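Local coordinates for protein transcriptional regulator, MarR family (Silicibacter pomeroyi DSS-3, PDB 3BOQ) that probably binds DNA as a dimeric transcription factor of the MarR family, built around a winged helix-turn-helix fold, at residues Leu20-Asn23 against Ile24-His28; Asn36-Leu39 against Leu40-Gly44. All coordinates share one frame; numbering follows the deposited sequence.

Overall arrangement
Both contacts lie on one long helix, 12-43, in series along it, with centres 23 Å apart and nearest atoms about 8 Å apart. Contact 1 (20-23 with 24-28) is mostly buried, and the second subunit packs on this part of the helix; its chemistry is leucine, isoleucine and tryptophan, with one asparagine-arginine bond added. Contact 2 (36-39 with 40-44) is a surface contact at the end of the same helix, touched by no other chain of the assembly. There polar and charged residues prevail, Leu39 alone is buried, and helices 47-58 and 110-130 of the same subunit supply the surroundings.

Contact 1 of 2, residues Leu20-Asn23 against Ile24-His28; sequences LWLN and ILRLH
Trp21 O receives the backbone N of Leu25 at 2.9 Å, and the side chain of Leu25 closes over the same oxygen, with CG 3.4 Å from Trp21 O. From there the leucine reaches the indole. Its CD1 stands over one face of the five-membered ring, 4.0 Å from the centroid, a CH-pi contact, while CD2 lies 3.9 Å from CZ2 of Trp21. With CG anti to the backbone N (chi1 177°), the indole swings out to where it meets the Leu25 side chain at a slant. Ile24 CG2 approaches the six-membered ring obliquely at CZ3, and its CD1 branch packs 3.9 Å from CG of Leu20; branched aliphatic chains suit such a filled surface. On the next flank Arg26 reaches back along the helix. Its NH1 gives a hydrogen bond to OD1 of Asn23 at 3.3 Å, long and bent, with the donor above the amide's carbonyl plane, and Leu22 CB covers one guanidinium face, 3.7 Å from NH1 of Arg26. An alanine in place of Arg26 would probably cost Asn23 OD1 this bond and uncover Leu22 CB. Asn23 ND2 makes a weak hydrogen bond to Ser143 OG of the second subunit. That subunit also packs Leu35 on Trp21 and Leu27 on Ile24, and its His28 stacks on His28 here. Successive i to i+3 and i to i+4 contacts along a helix whose apolar side meets a second copy are characteristic of the helical dimer interface of MarR proteins.

Contact 2 of 2, residues Asn36-Leu39 against Leu40-Gly44; sequences NRQL and LDETG
The C-terminal turns of the long helix 12-43 pass through residues 36-43, and Gly44 is the first residue to leave helical geometry, in a domain of the MarR winged helix-turn-helix family. Three i to i+4 backbone bonds carry the helix forward: Leu40 N to Asn36 O, Asp41 N to Arg37 O and Glu42 N to Gln38 O, the last at 2.9 Å. Gly44 N then turns back to Leu40 O at 2.6 Å; its positive phi (73°) is one that glycine adopts easily. Asn36 and Leu40 lie side by side and point the same way, with ND2 of Asn36 4.2 Å from CD1 of Leu40. The amide is placed there with CG anti to the backbone N (chi1 -168°), and its OD1 accepts a hydrogen bond from Leu47 N, tying this helix to the start of helix 47-58; a short polar side chain suits that reach. Leu39, the buried residue, turns instead to Leu47 and Phe50 of that helix and to His123 of helix 110-130, where an apolar group is wanted. Gln38 and Glu42 also run alongside each other, one turn apart, with amide and carboxylate planes 46° apart. Glu42 OE1 forms a salt bridge with Arg125 of helix 110-130, which probably favours its charged form, while Gln38 packs on Ile126 and Leu130 of the same helix. The aliphatic part of Glu42 lies against the backbone, its CG 3.1 Å from Gln38 O, and its OE2 ends 4.0 Å from OE1 of Gln38.

Contact 1 of 2, residues Leu20-Asn23 against Ile24-His28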
ATOM      1  N   LEU B  20      -6.243 -13.008  -2.869  1.00 56.05           N
ATOM      2  CA  LEU B  20      -6.824 -11.778  -2.353  1.00 55.61           C
ATOM      3  C   LEU B  20      -5.760 -10.727  -2.085  1.00 55.47           C
ATOM      4  O   LEU B  20      -5.863  -9.611  -2.550  1.00 55.45           O
ATOM      5  CB  LEU B  20      -7.643 -12.050  -1.059  1.00 55.81           C
ATOM      6  CG  LEU B  20      -7.990 -10.771  -0.266  1.00 56.27           C
ATOM      7  CD1 LEU B  20      -9.039  -9.960  -1.028  1.00 56.34           C
ATOM      8  CD2 LEU B  20      -8.423 -11.038   1.172  1.00 55.10           C
ATOM      9  N   TRP B  21      -4.724 -11.119  -1.354  1.00 55.45           N
ATOM     10  CA  TRP B  21      -3.652 -10.242  -0.930  1.00 55.56           C
ATOM     11  C   TRP B  21      -2.827  -9.699  -2.105  1.00 55.73           C
ATOM     12  O   TRP B  21      -2.518  -8.501  -2.174  1.00 55.14           O
ATOM     13  CB  TRP B  21      -2.770 -11.021   0.048  1.00 55.61           C
ATOM     14  CG  TRP B  21      -1.544 -10.276   0.536  1.00 55.80           C
ATOM     15  CD1 TRP B  21      -0.265 -10.720   0.515  1.00 53.65           C
ATOM     16  CD2 TRP B  21      -1.513  -8.957   1.114  1.00 57.37           C
ATOM     17  NE1 TRP B  21       0.571  -9.776   1.048  1.00 55.01           N
ATOM     18  CE2 TRP B  21      -0.165  -8.685   1.436  1.00 55.14           C
ATOM     19  CE3 TRP B  21      -2.503  -7.974   1.389  1.00 56.56           C
ATOM     20  CZ2 TRP B  21       0.241  -7.467   2.003  1.00 54.66           C
ATOM     21  CZ3 TRP B  21      -2.102  -6.765   1.986  1.00 54.47           C
ATOM     22  CH2 TRP B  21      -0.740  -6.524   2.271  1.00 54.26           C
ATOM     23  N   LEU B  22      -2.456 -10.591  -3.018  1.00 56.41           N
ATOM     24  CA  LEU B  22      -1.879 -10.174  -4.307  1.00 56.88           C
ATOM     25  C   LEU B  22      -2.769  -9.143  -5.047  1.00 57.01           C
ATOM     26  O   LEU B  22      -2.242  -8.158  -5.562  1.00 57.81           O
ATOM     27  CB  LEU B  22      -1.557 -11.399  -5.179  1.00 56.54           C
ATOM     28  CG  LEU B  22      -0.101 -11.924  -5.219  1.00 58.15           C
ATOM     29  CD1 LEU B  22       0.636 -11.841  -3.882  1.00 58.43           C
ATOM     30  CD2 LEU B  22      -0.005 -13.337  -5.780  1.00 57.25           C
ATOM     31  N   ASN B  23      -4.093  -9.348  -5.090  1.00 56.36           N
ATOM     32  CA  ASN B  23      -5.018  -8.360  -5.698  1.00 56.69           C
ATOM     33  C   ASN B  23      -5.053  -7.004  -4.998  1.00 57.14           C
ATOM     34  O   ASN B  23      -5.095  -5.975  -5.644  1.00 57.62           O
ATOM     35  CB  ASN B  23      -6.434  -8.907  -5.804  1.00 55.93           C
ATOM     36  CG  ASN B  23      -6.568  -9.885  -6.940  1.00 57.31           C
ATOM     37  OD1 ASN B  23      -5.821  -9.804  -7.912  1.00 58.60           O
ATOM     38  ND2 ASN B  23      -7.513 -10.815  -6.834  1.00 56.86           N
ATOM     39  N   ILE B  24      -5.031  -7.015  -3.673  1.00 57.45           N
ATOM     40  CA  ILE B  24      -4.975  -5.810  -2.931  1.00 58.49           C
ATOM     41  C   ILE B  24      -3.686  -5.072  -3.214  1.00 59.08           C
ATOM     42  O   ILE B  24      -3.698  -3.878  -3.433  1.00 60.47           O
ATOM     43  CB  ILE B  24      -5.069  -6.083  -1.445  1.00 58.70           C
ATOM     44  CG1 ILE B  24      -6.492  -6.501  -1.088  1.00 58.83           C
ATOM     45  CG2 ILE B  24      -4.634  -4.866  -0.674  1.00 56.63           C
ATOM     46  CD1 ILE B  24      -6.576  -7.209   0.234  1.00 61.48           C
ATOM     47  N   LEU B  25      -2.582  -5.791  -3.196  1.00 58.88           N
ATOM     48  CA  LEU B  25      -1.278  -5.226  -3.503  1.00 58.83           C
ATOM     49  C   LEU B  25      -1.185  -4.637  -4.915  1.00 59.25           C
ATOM     50  O   LEU B  25      -0.619  -3.552  -5.084  1.00 59.99           O
ATOM     51  CB  LEU B  25      -0.171  -6.266  -3.278  1.00 57.80           C
ATOM     52  CG  LEU B  25       0.287  -6.538  -1.837  1.00 58.11           C
ATOM     53  CD1 LEU B  25       1.372  -7.650  -1.836  1.00 54.74           C
ATOM     54  CD2 LEU B  25       0.865  -5.284  -1.134  1.00 58.16           C
ATOM     55  N   ARG B  26      -1.732  -5.341  -5.911  1.00 59.65           N
ATOM     56  CA  ARG B  26      -1.842  -4.846  -7.286  1.00 60.20           C
ATOM     57  C   ARG B  26      -2.640  -3.539  -7.342  1.00 61.15           C
ATOM     58  O   ARG B  26      -2.181  -2.569  -7.923  1.00 62.44           O
ATOM     59  CB  ARG B  26      -2.520  -5.875  -8.201  1.00 59.94           C
ATOM     60  CG  ARG B  26      -1.643  -6.951  -8.731  1.00 59.92           C
ATOM     61  CD  ARG B  26      -2.438  -8.227  -9.055  1.00 63.15           C
ATOM     62  NE  ARG B  26      -1.584  -9.328  -9.534  1.00 65.32           N
ATOM     63  CZ  ARG B  26      -1.811 -10.629  -9.305  1.00 66.86           C
ATOM     64  NH1 ARG B  26      -2.868 -11.023  -8.598  1.00 67.54           N
ATOM     65  NH2 ARG B  26      -0.971 -11.549  -9.774  1.00 64.59           N
ATOM     66  N   LEU B  27      -3.835  -3.501  -6.768  1.00 61.39           N
ATOM     67  CA  LEU B  27      -4.655  -2.305  -6.907  1.00 62.05           C
ATOM     68  C   LEU B  27      -3.974  -1.198  -6.088  1.00 63.39           C
ATOM     69  O   LEU B  27      -3.754  -0.092  -6.580  1.00 63.08           O
ATOM     70  CB  LEU B  27      -6.103  -2.547  -6.472  1.00 61.07           C
ATOM     71  CG  LEU B  27      -7.106  -1.418  -6.724  1.00 62.06           C
ATOM     72  CD1 LEU B  27      -7.153  -1.066  -8.182  1.00 61.81           C
ATOM     73  CD2 LEU B  27      -8.505  -1.800  -6.256  1.00 60.77           C
ATOM     74  N   HIS B  28      -3.588  -1.516  -4.858  1.00 64.43           N
ATOM     75  CA  HIS B  28      -2.937  -0.528  -4.027  1.00 66.06           C
ATOM     76  C   HIS B  28      -1.747   0.140  -4.736  1.00 67.70           C
ATOM     77  O   HIS B  28      -1.675   1.367  -4.773  1.00 68.68           O
ATOM     78  CB  HIS B  28      -2.474  -1.115  -2.709  1.00 65.53           C
ATOM     79  CG  HIS B  28      -1.690  -0.148  -1.889  1.00 64.94           C
ATOM     80  ND1 HIS B  28      -0.335   0.026  -2.051  1.00 66.27           N
ATOM     81  CD2 HIS B  28      -2.070   0.721  -0.927  1.00 63.54           C
ATOM     82  CE1 HIS B  28       0.100   0.930  -1.194  1.00 64.97           C
ATOM     83  NE2 HIS B  28      -0.936   1.372  -0.502  1.00 67.08           N
TER

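Contact 2 of 2, residues Asn36-Leu39 against Leu40-Gly44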
ATOM      1  N   ASN B  36       0.071   9.515  -6.278  1.00 69.03           N
ATOM      2  CA  ASN B  36       1.232  10.210  -5.720  1.00 69.02           C
ATOM      3  C   ASN B  36       2.023  11.086  -6.719  1.00 68.77           C
ATOM      4  O   ASN B  36       2.265  12.272  -6.458  1.00 68.82           O
ATOM      5  CB  ASN B  36       2.164   9.213  -5.038  1.00 67.95           C
ATOM      6  CG  ASN B  36       3.210   9.885  -4.201  1.00 69.52           C
ATOM      7  OD1 ASN B  36       2.888  10.605  -3.255  1.00 72.46           O
ATOM      8  ND2 ASN B  36       4.481   9.657  -4.532  1.00 66.20           N
ATOM      9  N   ARG B  37       2.418  10.501  -7.849  1.00 68.38           N
ATOM     10  CA  ARG B  37       3.193  11.206  -8.877  1.00 68.15           C
ATOM     11  C   ARG B  37       2.403  12.365  -9.494  1.00 67.20           C
ATOM     12  O   ARG B  37       2.972  13.416  -9.707  1.00 67.83           O
ATOM     13  CB  ARG B  37       3.713  10.232  -9.957  1.00 67.71           C
ATOM     14  CG  ARG B  37       4.115  10.886 -11.301  1.00 69.23           C
ATOM     15  CD  ARG B  37       4.980   9.938 -12.165  1.00 71.36           C
ATOM     16  NE  ARG B  37       5.874  10.663 -13.087  1.00 75.44           N
ATOM     17  CZ  ARG B  37       7.114  10.272 -13.411  1.00 77.85           C
ATOM     18  NH1 ARG B  37       7.632   9.153 -12.897  1.00 79.18           N
ATOM     19  NH2 ARG B  37       7.846  11.003 -14.248  1.00 77.59           N
ATOM     20  N   GLN B  38       1.111  12.177  -9.766  1.00 66.41           N
ATOM     21  CA  GLN B  38       0.242  13.269 -10.253  1.00 66.09           C
ATOM     22  C   GLN B  38      -0.106  14.363  -9.240  1.00 65.73           C
ATOM     23  O   GLN B  38      -0.182  15.525  -9.592  1.00 65.97           O
ATOM     24  CB  GLN B  38      -1.032  12.730 -10.901  1.00 65.50           C
ATOM     25  CG  GLN B  38      -0.747  12.041 -12.201  1.00 65.23           C
ATOM     26  CD  GLN B  38      -2.008  11.712 -12.943  1.00 65.31           C
ATOM     27  OE1 GLN B  38      -2.690  12.600 -13.461  1.00 67.59           O
ATOM     28  NE2 GLN B  38      -2.331  10.427 -13.014  1.00 65.39           N
ATOM     29  N   LEU B  39      -0.335  13.987  -7.993  1.00 65.92           N
ATOM     30  CA  LEU B  39      -0.598  14.947  -6.927  1.00 65.89           C
ATOM     31  C   LEU B  39       0.622  15.845  -6.691  1.00 66.91           C
ATOM     32  O   LEU B  39       0.478  17.053  -6.411  1.00 66.99           O
ATOM     33  CB  LEU B  39      -0.984  14.206  -5.637  1.00 65.45           C
ATOM     34  CG  LEU B  39      -1.774  14.957  -4.569  1.00 65.26           C
ATOM     35  CD1 LEU B  39      -3.084  15.604  -5.126  1.00 60.61           C
ATOM     36  CD2 LEU B  39      -2.034  14.071  -3.376  1.00 64.34           C
ATOM     37  N   LEU B  40       1.808  15.250  -6.823  1.00 67.43           N
ATOM     38  CA  LEU B  40       3.075  15.971  -6.695  1.00 68.84           C
ATOM     39  C   LEU B  40       3.247  16.940  -7.867  1.00 69.84           C
ATOM     40  O   LEU B  40       3.493  18.141  -7.655  1.00 70.59           O
ATOM     41  CB  LEU B  40       4.287  15.026  -6.547  1.00 68.09           C
ATOM     42  CG  LEU B  40       4.849  14.785  -5.128  1.00 69.18           C
ATOM     43  CD1 LEU B  40       5.853  13.590  -5.053  1.00 69.45           C
ATOM     44  CD2 LEU B  40       5.510  16.032  -4.547  1.00 66.20           C
ATOM     45  N   ASP B  41       3.089  16.434  -9.091  1.00 70.31           N
ATOM     46  CA  ASP B  41       3.172  17.282 -10.261  1.00 70.91           C
ATOM     47  C   ASP B  41       2.184  18.453 -10.143  1.00 70.83           C
ATOM     48  O   ASP B  41       2.595  19.592 -10.312  1.00 72.03           O
ATOM     49  CB  ASP B  41       2.982  16.513 -11.576  1.00 71.09           C
ATOM     50  CG  ASP B  41       2.872  17.451 -12.782  1.00 74.19           C
ATOM     51  OD1 ASP B  41       3.914  17.970 -13.281  1.00 76.57           O
ATOM     52  OD2 ASP B  41       1.729  17.712 -13.221  1.00 77.98           O
ATOM     53  N   GLU B  42       0.918  18.201  -9.828  1.00 69.81           N
ATOM     54  CA  GLU B  42      -0.076  19.289  -9.786  1.00 69.33           C
ATOM     55  C   GLU B  42      -0.002  20.255  -8.571  1.00 68.33           C
ATOM     56  O   GLU B  42      -0.431  21.378  -8.664  1.00 68.17           O
ATOM     57  CB  GLU B  42      -1.491  18.722  -9.975  1.00 69.35           C
ATOM     58  CG  GLU B  42      -1.530  17.772 -11.176  1.00 72.13           C
ATOM     59  CD  GLU B  42      -2.926  17.472 -11.724  1.00 77.20           C
ATOM     60  OE1 GLU B  42      -3.894  18.204 -11.376  1.00 77.22           O
ATOM     61  OE2 GLU B  42      -3.035  16.496 -12.526  1.00 78.02           O
ATOM     62  N   THR B  43       0.595  19.830  -7.465  1.00 67.17           N
ATOM     63  CA  THR B  43       0.393  20.471  -6.169  1.00 66.15           C
ATOM     64  C   THR B  43       1.710  20.541  -5.352  1.00 64.77           C
ATOM     65  O   THR B  43       1.818  21.307  -4.393  1.00 64.00           O
ATOM     66  CB  THR B  43      -0.659  19.612  -5.369  1.00 67.15           C
ATOM     67  OG1 THR B  43      -1.954  19.746  -5.968  1.00 67.85           O
ATOM     68  CG2 THR B  43      -0.760  20.001  -3.922  1.00 68.56           C
ATOM     69  N   GLY B  44       2.694  19.719  -5.706  1.00 63.09           N
ATOM     70  CA  GLY B  44       3.929  19.659  -4.943  1.00 62.60           C
ATOM     71  C   GLY B  44       3.774  18.969  -3.597  1.00 62.76           C
ATOM     72  O   GLY B  44       4.681  18.991  -2.786  1.00 63.16           O
TER